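Local coordinates for replication protein B (Plasmid RSF1010, PDB 3H20), which acts as the primase of its plasmid's replication, and probably builds primers on single-stranded DNA from nucleoside triphosphates with release of diphosphate, at residues I24-A29 / K52-Q57; D86-A89 / E93-L96; T100-Y105 / Y162-L167; Q248-R253 / E258-A263. One frame throughout, in Å; residues are numbered along the deposited sequence.

Contact 1 (I24-A29 / K52-Q57)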
loop_
_atom_site.group_PDB
_atom_site.type_symbol
_atom_site.label_atom_id
_atom_site.label_comp_id
_atom_site.label_asym_id
_atom_site.label_seq_id
_atom_site.Cartn_x
_atom_site.Cartn_y
_atom_site.Cartn_z
ATOM N N ILE A 24 -5.437 20.266 7.944
ATOM C CA ILE A 24 -5.549 20.183 9.395
ATOM C C ILE A 24 -6.587 19.110 9.716
ATOM O O ILE A 24 -7.701 19.133 9.190
ATOM C CB ILE A 24 -5.965 21.536 10.044
ATOM C CG1 ILE A 24 -4.887 22.619 9.845
ATOM C CG2 ILE A 24 -6.318 21.360 11.538
ATOM C CD1 ILE A 24 -3.532 22.349 10.536
ATOM N N GLY A 25 -6.208 18.157 10.559
ATOM C CA GLY A 25 -7.135 17.102 10.980
ATOM C C GLY A 25 -7.520 17.254 12.442
ATOM O O GLY A 25 -6.682 17.541 13.303
ATOM N N VAL A 26 -8.800 17.059 12.717
ATOM C CA VAL A 26 -9.339 17.160 14.063
ATOM C C VAL A 26 -10.088 15.851 14.363
ATOM O O VAL A 26 -11.068 15.519 13.686
ATOM C CB VAL A 26 -10.241 18.412 14.196
ATOM C CG1 VAL A 26 -10.986 18.416 15.508
ATOM C CG2 VAL A 26 -9.402 19.696 14.077
ATOM N N ARG A 27 -9.595 15.098 15.349
ATOM C CA ARG A 27 -10.175 13.798 15.714
ATOM C C ARG A 27 -10.554 13.686 17.194
ATOM O O ARG A 27 -9.723 13.904 18.081
ATOM C CB ARG A 27 -9.235 12.647 15.347
ATOM C CG ARG A 27 -9.838 11.263 15.580
ATOM C CD ARG A 27 -8.876 10.128 15.234
ATOM N NE ARG A 27 -9.560 8.843 15.362
ATOM C CZ ARG A 27 -10.226 8.242 14.376
ATOM N NH1 ARG A 27 -10.833 7.080 14.594
ATOM N NH2 ARG A 27 -10.280 8.799 13.167
ATOM N N ASP A 28 -11.809 13.312 17.437
ATOM C CA ASP A 28 -12.321 13.085 18.785
ATOM C C ASP A 28 -11.806 11.752 19.323
ATOM O O ASP A 28 -12.200 10.680 18.850
ATOM C CB ASP A 28 -13.855 13.121 18.785
ATOM C CG ASP A 28 -14.449 13.187 20.188
ATOM O OD1 ASP A 28 -14.210 12.267 21.003
ATOM O OD2 ASP A 28 -15.185 14.157 20.468
ATOM N N ALA A 29 -10.941 11.838 20.326
ATOM C CA ALA A 29 -10.269 10.675 20.911
ATOM C C ALA A 29 -11.201 9.662 21.584
ATOM O O ALA A 29 -10.867 8.478 21.693
ATOM C CB ALA A 29 -9.210 11.145 21.896
ATOM N N LYS A 52 -8.480 25.438 19.390
ATOM C CA LYS A 52 -8.416 25.355 20.860
ATOM C C LYS A 52 -9.738 24.905 21.488
ATOM O O LYS A 52 -9.736 24.123 22.433
ATOM C CB LYS A 52 -8.029 26.695 21.473
ATOM C CG LYS A 52 -6.626 27.144 21.161
ATOM C CD LYS A 52 -6.592 28.649 21.216
ATOM C CE LYS A 52 -5.848 29.136 22.418
ATOM N NZ LYS A 52 -4.436 29.396 22.036
ATOM N N ARG A 53 -10.857 25.415 20.977
ATOM C CA ARG A 53 -12.192 24.975 21.438
ATOM C C ARG A 53 -12.329 23.462 21.261
ATOM O O ARG A 53 -12.674 22.738 22.203
ATOM C CB ARG A 53 -13.303 25.725 20.680
ATOM C CG ARG A 53 -14.745 25.193 20.919
ATOM C CD ARG A 53 -15.791 26.098 20.257
ATOM N NE ARG A 53 -17.166 25.648 20.491
ATOM C CZ ARG A 53 -17.888 25.956 21.565
ATOM N NH1 ARG A 53 -17.368 26.720 22.521
ATOM N NH2 ARG A 53 -19.132 25.500 21.688
ATOM N N MET A 54 -12.030 22.992 20.051
ATOM C CA MET A 54 -12.129 21.572 19.715
ATOM C C MET A 54 -11.207 20.699 20.585
ATOM O O MET A 54 -11.618 19.623 21.046
ATOM C CB MET A 54 -11.846 21.359 18.218
ATOM C CG MET A 54 -12.934 21.912 17.267
ATOM S SD MET A 54 -14.522 21.059 17.434
ATOM C CE MET A 54 -15.442 22.157 18.496
ATOM N N ASN A 55 -9.981 21.180 20.809
ATOM C CA ASN A 55 -8.977 20.513 21.667
ATOM C C ASN A 55 -9.488 20.388 23.110
ATOM O O ASN A 55 -9.405 19.323 23.725
ATOM C CB ASN A 55 -7.636 21.287 21.589
ATOM C CG ASN A 55 -6.455 20.575 22.285
ATOM O OD1 ASN A 55 -5.671 21.223 22.991
ATOM N ND2 ASN A 55 -6.300 19.263 22.063
ATOM N N ALA A 56 -10.031 21.478 23.644
ATOM C CA ALA A 56 -10.629 21.456 24.991
ATOM C C ALA A 56 -11.802 20.466 25.086
ATOM O O ALA A 56 -12.074 19.910 26.159
ATOM C CB ALA A 56 -11.076 22.847 25.392
ATOM N N GLN A 57 -12.490 20.248 23.968
ATOM C CA GLN A 57 -13.645 19.340 23.934
ATOM C C GLN A 57 -13.260 17.880 23.635
ATOM O O GLN A 57 -14.131 17.035 23.415
ATOM C CB GLN A 57 -14.708 19.857 22.955
ATOM C CG GLN A 57 -15.374 21.167 23.405
ATOM C CD GLN A 57 -16.402 21.694 22.416
ATOM O OE1 GLN A 57 -16.397 21.326 21.242
ATOM N NE2 GLN A 57 -17.294 22.566 22.891
HETATM O O HOH W 1 -14.402 14.132 23.353
#
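Val26 is the first residue of segment 24-29 to meet segment 52-57, and it does so by a single methyl against Met54. Two positions earlier, Ile24 already leans on Leu51 of the same helix, so the strand approaches its helical cover from further back. At Val26 the CG1 methyl stands anti to the backbone N (chi1 171°), and this turn sets it 4.1 Å from CB of Met54. The two side chains cross at roughly a right angle; Met54 bends at its second and third torsions and carries its sulfur away from the valine, which leaves the root of the methionine, not its flexible end, to do the touching. Arg27 takes its place in the sheet by a backbone bond to Asp60. Asp28 then changes the character of the contact from apolar to polar. Its OD1 is engaged by the backbone N-H groups of Thr30 and Thr31, the former closing an Asx turn where the strand ends, while OD2 accepts a weak bond of 3.0 Å from water 1. The same water lies 2.9 Å from O of Gln57, as a donor, though it has more acceptors near it than protons to give. Gln57 is where the chain leaves helical geometry, so the water probably bridges the end of the strand and the end of the helix, if weakly on the aspartate side. A helix laid over an antiparallel sheet is the result: helix 48-56 packs on strand 21-28 and leads into its neighbour, strand 59-65, a layered alpha/beta arrangement within the N-terminal primase domain.

Contact 2 (D86-A89 / E93-L96)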
loop_
_atom_site.group_PDB
_atom_site.type_symbol
_atom_site.label_atom_id
_atom_site.label_comp_id
_atom_site.label_asym_id
_atom_site.label_seq_id
_atom_site.Cartn_x
_atom_site.Cartn_y
_atom_site.Cartn_z
ATOM N N ASP A 86 21.380 10.288 16.389
ATOM C CA ASP A 86 21.871 9.505 15.257
ATOM C C ASP A 86 21.497 10.143 13.912
ATOM O O ASP A 86 22.344 10.262 13.032
ATOM C CB ASP A 86 21.367 8.056 15.339
ATOM C CG ASP A 86 22.055 7.257 16.435
ATOM O OD1 ASP A 86 23.009 7.780 17.051
ATOM O OD2 ASP A 86 21.653 6.093 16.680
ATOM N N MET A 87 20.235 10.553 13.768
ATOM C CA MET A 87 19.748 11.203 12.533
ATOM C C MET A 87 20.607 12.405 12.143
ATOM O O MET A 87 21.068 12.510 10.995
ATOM C CB MET A 87 18.270 11.614 12.674
ATOM C CG MET A 87 17.279 10.418 12.755
ATOM S SD MET A 87 15.550 10.956 12.932
ATOM C CE MET A 87 15.275 11.723 11.329
ATOM N N LYS A 88 20.831 13.306 13.095
ATOM C CA LYS A 88 21.668 14.494 12.874
ATOM C C LYS A 88 23.111 14.154 12.462
ATOM O O LYS A 88 23.662 14.791 11.552
ATOM C CB LYS A 88 21.667 15.394 14.111
ATOM C CG LYS A 88 20.335 16.105 14.368
ATOM C CD LYS A 88 20.392 16.897 15.685
ATOM C CE LYS A 88 19.052 17.537 16.005
ATOM N NZ LYS A 88 19.155 18.383 17.236
ATOM N N ALA A 89 23.712 13.159 13.123
ATOM C CA ALA A 89 25.111 12.788 12.879
ATOM C C ALA A 89 25.305 12.037 11.557
ATOM O O ALA A 89 26.440 11.800 11.121
ATOM C CB ALA A 89 25.655 11.956 14.049
ATOM N N GLU A 93 19.241 15.518 9.256
ATOM C CA GLU A 93 18.876 16.582 10.206
ATOM C C GLU A 93 17.393 16.930 10.017
ATOM O O GLU A 93 16.956 17.167 8.885
ATOM C CB GLU A 93 19.715 17.861 9.998
ATOM C CG GLU A 93 21.239 17.698 10.104
ATOM C CD GLU A 93 21.917 17.412 8.759
ATOM O OE1 GLU A 93 21.254 16.907 7.821
ATOM O OE2 GLU A 93 23.125 17.700 8.648
ATOM N N PRO A 94 16.641 16.960 11.112
ATOM C CA PRO A 94 15.224 17.337 11.064
ATOM C C PRO A 94 15.040 18.791 10.642
ATOM O O PRO A 94 15.812 19.656 11.057
ATOM C CB PRO A 94 14.767 17.147 12.511
ATOM C CG PRO A 94 15.670 16.096 13.050
ATOM C CD PRO A 94 17.000 16.318 12.388
ATOM N N ALA A 95 14.025 19.051 9.825
ATOM C CA ALA A 95 13.584 20.416 9.562
ATOM C C ALA A 95 12.763 20.964 10.724
ATOM O O ALA A 95 12.726 22.173 10.956
ATOM C CB ALA A 95 12.784 20.474 8.269
ATOM N N LEU A 96 12.103 20.068 11.451
ATOM C CA LEU A 96 11.524 20.407 12.745
ATOM C C LEU A 96 11.314 19.161 13.599
ATOM O O LEU A 96 11.184 18.054 13.076
ATOM C CB LEU A 96 10.199 21.148 12.561
ATOM C CG LEU A 96 9.133 20.435 11.727
ATOM C CD1 LEU A 96 7.744 20.707 12.282
ATOM C CD2 LEU A 96 9.224 20.855 10.268
#
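Lys88 rises from the last part of helix 81-89 and meets Pro94, the residue that carries the chain on into the next strand. Its CB stands back from the proline ring. CG makes the touch: lying anti to the carbonyl carbon (chi1 -70°), it comes to 3.9 Å from CD of Pro94, and the lysine chain crosses the proline side chain at about a right angle. CD and CE continue in an extended line without coming closer to the ring, and NZ ends in a salt bridge with Glu170 on strand 167-170. CG thus serves the loop at Pro94 and NZ the edge strand. The setting is a helix-loop-strand connection in an alpha/beta fold: the chain descends from helix 81-89 into strand 96-99, one of the inner strands of the second antiparallel sheet, and where it enters, Ala95 and Leu96 both face Trp108 in a classic beta bulge. Beside Pro94, Glu93 meets the helix at a backbone carbonyl. CG of Glu93 lies 4.1 Å from the carbonyl O of Lys88, and its chain, bent at the second torsion (chi2 92°), delivers OE2 to the hydroxyl of Thr177. Met87, meanwhile, turns its side chain into the protein interior against Val109 and Tyr131, while its carbonyl O stands 3.9 Å from N of Glu93.

Contact 3 (T100-Y105 / Y162-L167)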
loop_
_atom_site.group_PDB
_atom_site.type_symbol
_atom_site.label_atom_id
_atom_site.label_comp_id
_atom_site.label_asym_id
_atom_site.label_seq_id
_atom_site.Cartn_x
_atom_site.Cartn_y
_atom_site.Cartn_z
ATOM N N THR A 100 5.524 14.717 21.120
ATOM C CA THR A 100 4.095 14.372 21.119
ATOM C C THR A 100 3.595 13.970 22.498
ATOM O O THR A 100 2.424 14.181 22.844
ATOM C CB THR A 100 3.814 13.234 20.113
ATOM O OG1 THR A 100 4.641 12.112 20.429
ATOM C CG2 THR A 100 4.113 13.691 18.691
ATOM N N SER A 101 4.492 13.360 23.265
ATOM C CA SER A 101 4.303 13.041 24.670
ATOM C C SER A 101 5.718 12.963 25.262
ATOM O O SER A 101 6.693 12.905 24.500
ATOM C CB SER A 101 3.526 11.721 24.853
ATOM O OG SER A 101 4.178 10.635 24.218
ATOM N N PRO A 102 5.849 12.975 26.606
ATOM C CA PRO A 102 7.194 12.954 27.201
ATOM C C PRO A 102 8.142 11.858 26.673
ATOM O O PRO A 102 7.819 10.665 26.710
ATOM C CB PRO A 102 6.913 12.773 28.694
ATOM C CG PRO A 102 5.580 13.392 28.886
ATOM C CD PRO A 102 4.802 13.043 27.648
ATOM N N LYS A 103 9.307 12.296 26.187
ATOM C CA LYS A 103 10.371 11.424 25.652
ATOM C C LYS A 103 10.026 10.794 24.297
ATOM O O LYS A 103 10.771 9.946 23.805
ATOM C CB LYS A 103 10.793 10.323 26.657
ATOM C CG LYS A 103 11.007 10.776 28.103
ATOM C CD LYS A 103 12.481 10.931 28.454
ATOM C CE LYS A 103 12.662 11.431 29.887
ATOM N NZ LYS A 103 14.112 11.523 30.271
ATOM N N ASN A 104 8.911 11.219 23.698
ATOM C CA ASN A 104 8.423 10.688 22.422
ATOM C C ASN A 104 8.340 11.795 21.371
ATOM O O ASN A 104 7.690 12.826 21.593
ATOM C CB ASN A 104 7.040 10.036 22.601
ATOM C CG ASN A 104 7.084 8.788 23.461
ATOM O OD1 ASN A 104 7.865 7.873 23.207
ATOM N ND2 ASN A 104 6.237 8.739 24.481
ATOM N N TYR A 105 9.007 11.589 20.237
ATOM C CA TYR A 105 9.174 12.645 19.221
ATOM C C TYR A 105 8.755 12.256 17.803
ATOM O O TYR A 105 8.769 11.077 17.424
ATOM C CB TYR A 105 10.636 13.143 19.177
ATOM C CG TYR A 105 11.185 13.600 20.517
ATOM C CD1 TYR A 105 11.041 14.927 20.939
ATOM C CD2 TYR A 105 11.861 12.716 21.350
ATOM C CE1 TYR A 105 11.543 15.353 22.170
ATOM C CE2 TYR A 105 12.367 13.130 22.590
ATOM C CZ TYR A 105 12.196 14.452 22.988
ATOM O OH TYR A 105 12.695 14.870 24.196
ATOM N N TYR A 162 -2.572 17.419 33.478
ATOM C CA TYR A 162 -2.163 16.018 33.588
ATOM C C TYR A 162 -2.003 15.387 32.209
ATOM O O TYR A 162 -1.174 14.500 32.016
ATOM C CB TYR A 162 -3.169 15.225 34.427
ATOM N N GLN A 163 -2.810 15.853 31.258
ATOM C CA GLN A 163 -2.706 15.450 29.858
ATOM C C GLN A 163 -1.533 16.195 29.219
ATOM O O GLN A 163 -1.449 17.414 29.351
ATOM C CB GLN A 163 -4.009 15.813 29.138
ATOM C CG GLN A 163 -4.379 14.909 27.983
ATOM C CD GLN A 163 -4.669 13.474 28.411
ATOM O OE1 GLN A 163 -5.202 13.223 29.497
ATOM N NE2 GLN A 163 -4.314 12.526 27.553
ATOM N N PRO A 164 -0.622 15.474 28.525
ATOM C CA PRO A 164 0.601 16.137 28.062
ATOM C C PRO A 164 0.389 17.112 26.906
ATOM O O PRO A 164 -0.513 16.926 26.088
ATOM C CB PRO A 164 1.493 14.973 27.612
ATOM C CG PRO A 164 0.564 13.861 27.310
ATOM C CD PRO A 164 -0.670 14.054 28.135
ATOM N N TRP A 165 1.240 18.133 26.852
ATOM C CA TRP A 165 1.227 19.128 25.782
ATOM C C TRP A 165 2.135 18.726 24.623
ATOM O O TRP A 165 3.232 18.203 24.841
ATOM C CB TRP A 165 1.666 20.479 26.336
ATOM C CG TRP A 165 0.587 21.143 27.102
ATOM C CD1 TRP A 165 0.308 20.999 28.431
ATOM C CD2 TRP A 165 -0.390 22.041 26.577
ATOM N NE1 TRP A 165 -0.788 21.767 28.769
ATOM C CE2 TRP A 165 -1.228 22.422 27.647
ATOM C CE3 TRP A 165 -0.632 22.575 25.304
ATOM C CZ2 TRP A 165 -2.293 23.303 27.479
ATOM C CZ3 TRP A 165 -1.684 23.452 25.141
ATOM C CH2 TRP A 165 -2.505 23.807 26.222
ATOM N N VAL A 166 1.673 18.971 23.396
ATOM C CA VAL A 166 2.490 18.741 22.198
ATOM C C VAL A 166 3.393 19.968 21.978
ATOM O O VAL A 166 2.903 21.081 21.787
ATOM C CB VAL A 166 1.597 18.464 20.952
ATOM C CG1 VAL A 166 2.439 18.205 19.693
ATOM C CG2 VAL A 166 0.657 17.284 21.218
ATOM N N LEU A 167 4.709 19.761 22.016
ATOM C CA LEU A 167 5.663 20.885 22.019
ATOM C C LEU A 167 6.531 20.924 20.773
ATOM O O LEU A 167 6.994 19.881 20.319
ATOM C CB LEU A 167 6.572 20.808 23.249
ATOM C CG LEU A 167 5.839 20.735 24.599
ATOM C CD1 LEU A 167 6.794 20.351 25.725
ATOM C CD2 LEU A 167 5.111 22.026 24.923
#
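Pro102 and Pro164 bring their rings together, CD of the first lying 3.8 Å from CB of the second, the two side chains crossing at about a right angle. Pro102 occupies a corner of the type II beta turn, Ser101 to Asn104, in the hairpin that links strand 96-99 to strand 104-110. The segment that packs against it, 162-167, is an irregular run leading into edge strand 167-170 of the same sheet. Two more touches accompany it. CB of Ser101 lies 4.4 Å from CG of Pro164, and the carbonyl O of Thr100 meets CG2 of Val166 at 3.9 Å. With CG1 anti to the backbone N (chi1 -179°), CG2 falls beside that N and is the methyl turned to the threonine carbonyl.

One shell further out, Asn151 holds both sides: its ND2 donates to O of Thr100, and its backbone pairs with that of Pro164. Asn151 belongs to the diphosphate pocket, and the diphosphate itself touches Thr100, so the contact borders the ligand site. Val166 is fixed in turn by backbone bonds to Gly148 and Phe149, and its side chain lies on Arg145, another residue of that pocket. The hairpin is fastened from within. Asn104 N donates to O of Ser101 at 2.9 Å, closing the turn, and ND2 of Asn104 reaches OG of Ser101 at 2.8 Å, with an N-H...O angle of 153° and the hydroxyl 16° out of the amide plane.

Contact 4 (Q248-R253 / E258-A263)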
loop_
_atom_site.group_PDB
_atom_site.type_symbol
_atom_site.label_atom_id
_atom_site.label_comp_id
_atom_site.label_asym_id
_atom_site.label_seq_id
_atom_site.Cartn_x
_atom_site.Cartn_y
_atom_site.Cartn_z
ATOM N N GLN A 248 -11.333 -33.437 -16.604
ATOM C CA GLN A 248 -11.440 -33.660 -15.158
ATOM C C GLN A 248 -11.000 -32.416 -14.371
ATOM O O GLN A 248 -11.621 -32.066 -13.361
ATOM C CB GLN A 248 -10.634 -34.889 -14.729
ATOM C CG GLN A 248 -10.773 -35.199 -13.242
ATOM C CD GLN A 248 -9.684 -36.089 -12.698
ATOM O OE1 GLN A 248 -8.770 -36.484 -13.420
ATOM N NE2 GLN A 248 -9.764 -36.395 -11.392
ATOM N N LYS A 249 -9.940 -31.755 -14.838
ATOM C CA LYS A 249 -9.421 -30.551 -14.182
ATOM C C LYS A 249 -10.392 -29.378 -14.298
ATOM O O LYS A 249 -10.720 -28.747 -13.295
ATOM C CB LYS A 249 -8.040 -30.180 -14.727
ATOM C CG LYS A 249 -6.898 -30.945 -14.072
ATOM C CD LYS A 249 -5.716 -31.091 -15.017
ATOM C CE LYS A 249 -4.423 -31.428 -14.274
ATOM N NZ LYS A 249 -4.498 -32.715 -13.520
ATOM N N LEU A 250 -10.858 -29.111 -15.520
ATOM C CA LEU A 250 -11.886 -28.098 -15.778
ATOM C C LEU A 250 -13.189 -28.334 -14.999
ATOM O O LEU A 250 -13.745 -27.395 -14.429
ATOM C CB LEU A 250 -12.177 -27.992 -17.283
ATOM C CG LEU A 250 -11.397 -26.953 -18.102
ATOM C CD1 LEU A 250 -9.891 -27.202 -18.064
ATOM C CD2 LEU A 250 -11.908 -26.916 -19.555
ATOM N N ALA A 251 -13.663 -29.580 -14.966
ATOM C CA ALA A 251 -14.896 -29.921 -14.231
ATOM C C ALA A 251 -14.730 -29.782 -12.714
ATOM O O ALA A 251 -15.648 -29.334 -12.025
ATOM C CB ALA A 251 -15.367 -31.320 -14.581
ATOM N N SER A 252 -13.557 -30.162 -12.205
ATOM C CA SER A 252 -13.235 -30.011 -10.784
ATOM C C SER A 252 -13.180 -28.544 -10.357
ATOM O O SER A 252 -13.401 -28.224 -9.181
ATOM C CB SER A 252 -11.906 -30.689 -10.465
ATOM O OG SER A 252 -12.058 -32.098 -10.421
ATOM N N ARG A 253 -12.875 -27.664 -11.310
ATOM C CA ARG A 253 -12.787 -26.224 -11.051
ATOM C C ARG A 253 -14.104 -25.498 -11.372
ATOM O O ARG A 253 -14.174 -24.267 -11.330
ATOM C CB ARG A 253 -11.585 -25.616 -11.793
ATOM C CG ARG A 253 -10.244 -26.088 -11.223
ATOM C CD ARG A 253 -9.060 -25.902 -12.179
ATOM N NE ARG A 253 -7.941 -26.773 -11.793
ATOM C CZ ARG A 253 -6.795 -26.914 -12.465
ATOM N NH1 ARG A 253 -6.569 -26.237 -13.587
ATOM N NH2 ARG A 253 -5.862 -27.741 -12.005
ATOM N N GLU A 258 -21.216 -28.221 -20.810
ATOM C CA GLU A 258 -21.317 -27.494 -22.081
ATOM C C GLU A 258 -20.042 -26.699 -22.394
ATOM O O GLU A 258 -19.566 -26.714 -23.532
ATOM C CB GLU A 258 -22.543 -26.568 -22.089
ATOM C CG GLU A 258 -22.818 -25.898 -23.442
ATOM C CD GLU A 258 -23.942 -24.869 -23.404
ATOM O OE1 GLU A 258 -24.323 -24.419 -22.300
ATOM O OE2 GLU A 258 -24.441 -24.501 -24.488
ATOM N N GLU A 259 -19.509 -26.007 -21.384
ATOM C CA GLU A 259 -18.232 -25.285 -21.494
ATOM C C GLU A 259 -17.093 -26.205 -21.956
ATOM O O GLU A 259 -16.329 -25.854 -22.856
ATOM C CB GLU A 259 -17.861 -24.630 -20.156
ATOM C CG GLU A 259 -18.518 -23.274 -19.899
ATOM C CD GLU A 259 -18.120 -22.662 -18.559
ATOM O OE1 GLU A 259 -18.308 -23.319 -17.512
ATOM O OE2 GLU A 259 -17.629 -21.514 -18.552
ATOM N N ILE A 260 -17.000 -27.383 -21.342
ATOM C CA ILE A 260 -15.956 -28.360 -21.655
ATOM C C ILE A 260 -16.150 -28.973 -23.045
ATOM O O ILE A 260 -15.190 -29.109 -23.811
ATOM C CB ILE A 260 -15.879 -29.467 -20.572
ATOM C CG1 ILE A 260 -15.433 -28.866 -19.234
ATOM C CG2 ILE A 260 -14.937 -30.600 -21.001
ATOM C CD1 ILE A 260 -15.724 -29.749 -18.017
ATOM N N GLY A 261 -17.392 -29.337 -23.356
ATOM C CA GLY A 261 -17.744 -29.870 -24.665
ATOM C C GLY A 261 -17.374 -28.932 -25.795
ATOM O O GLY A 261 -16.736 -29.343 -26.768
ATOM N N LYS A 262 -17.767 -27.666 -25.650
ATOM C CA LYS A 262 -17.491 -26.622 -26.642
ATOM C C LYS A 262 -15.987 -26.376 -26.816
ATOM O O LYS A 262 -15.521 -26.096 -27.925
ATOM C CB LYS A 262 -18.225 -25.325 -26.260
ATOM C CG LYS A 262 -17.769 -24.081 -27.004
ATOM C CD LYS A 262 -18.868 -23.036 -27.081
ATOM C CE LYS A 262 -18.442 -21.878 -27.963
ATOM N NZ LYS A 262 -19.603 -21.067 -28.418
ATOM N N ALA A 263 -15.242 -26.479 -25.718
ATOM C CA ALA A 263 -13.784 -26.337 -25.739
ATOM C C ALA A 263 -13.117 -27.491 -26.490
ATOM O O ALA A 263 -12.193 -27.274 -27.283
ATOM C CB ALA A 263 -13.238 -26.236 -24.316
#
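Ile260, from helix 257-267, pushes its ethyl branch against Leu250 and Ala251 of helix 239-252, and these three residues account for nearly all of the buried contact. CG1 of Ile260 sits anti to its carbonyl carbon (chi1 -65°), and an extended second torsion then carries CD1 onward to the backbone of the facing helix. CG1 lies 3.9 Å from CB of Leu250 and 4.0 Å from its CD2, so the leucine runs alongside the isoleucine, the two side chains sliding past each other in opposite directions. At the far end of the branch, CD1 closes on Ala251: it stands 3.7 Å from the backbone N and 3.8 Å from CB. The small alanine lets the methyl reach the main chain of its helix. With a serine in place of Ile260, the ethyl branch would be gone, which would probably leave a gap against Ala251 and Leu250 and take away most of what joins the two helices here.

Each partner also has neighbours beyond this pair. Leu250 lies on Tyr224 and Glu223 of helix 220-234, Ala251 on Val290, Met291 and Val296, and Ile260 on Val287, so the apolar contact is part of a wider core between helices. The loop between the helices is tied to the start of helix 257-267: OE1 of Glu259 accepts the backbone N-H of Ser256, and OE2 forms a salt bridge with Arg255. Successive helices joined by a short loop and packed through apolar side chains are typical of an alpha-helical bundle, as in this C-terminal helical domain.

How the contacts relate
From the N terminus, the chain closes contact 1 first, as helix 48-56 returns to strand 21-28 of the first sheet. Contact 2 follows, a short loop between helix 81-89 and strand 96-99; its second segment all but runs into the first segment of contact 3. Contact 3 closes the longest loop, with 56 residues between its segments, and lies nearest to contact 1, their centres about 16 Å apart. Strung in series, the four neither nest nor cross. The first three lie within the N-terminal primase domain, contact 1 at the first sheet, contacts 2 and 3 at loops leading into the second. Contact 4 lies beyond helix 179-206, about 60 Å from contact 1 between centres, and joins successive helices of the C-terminal domain.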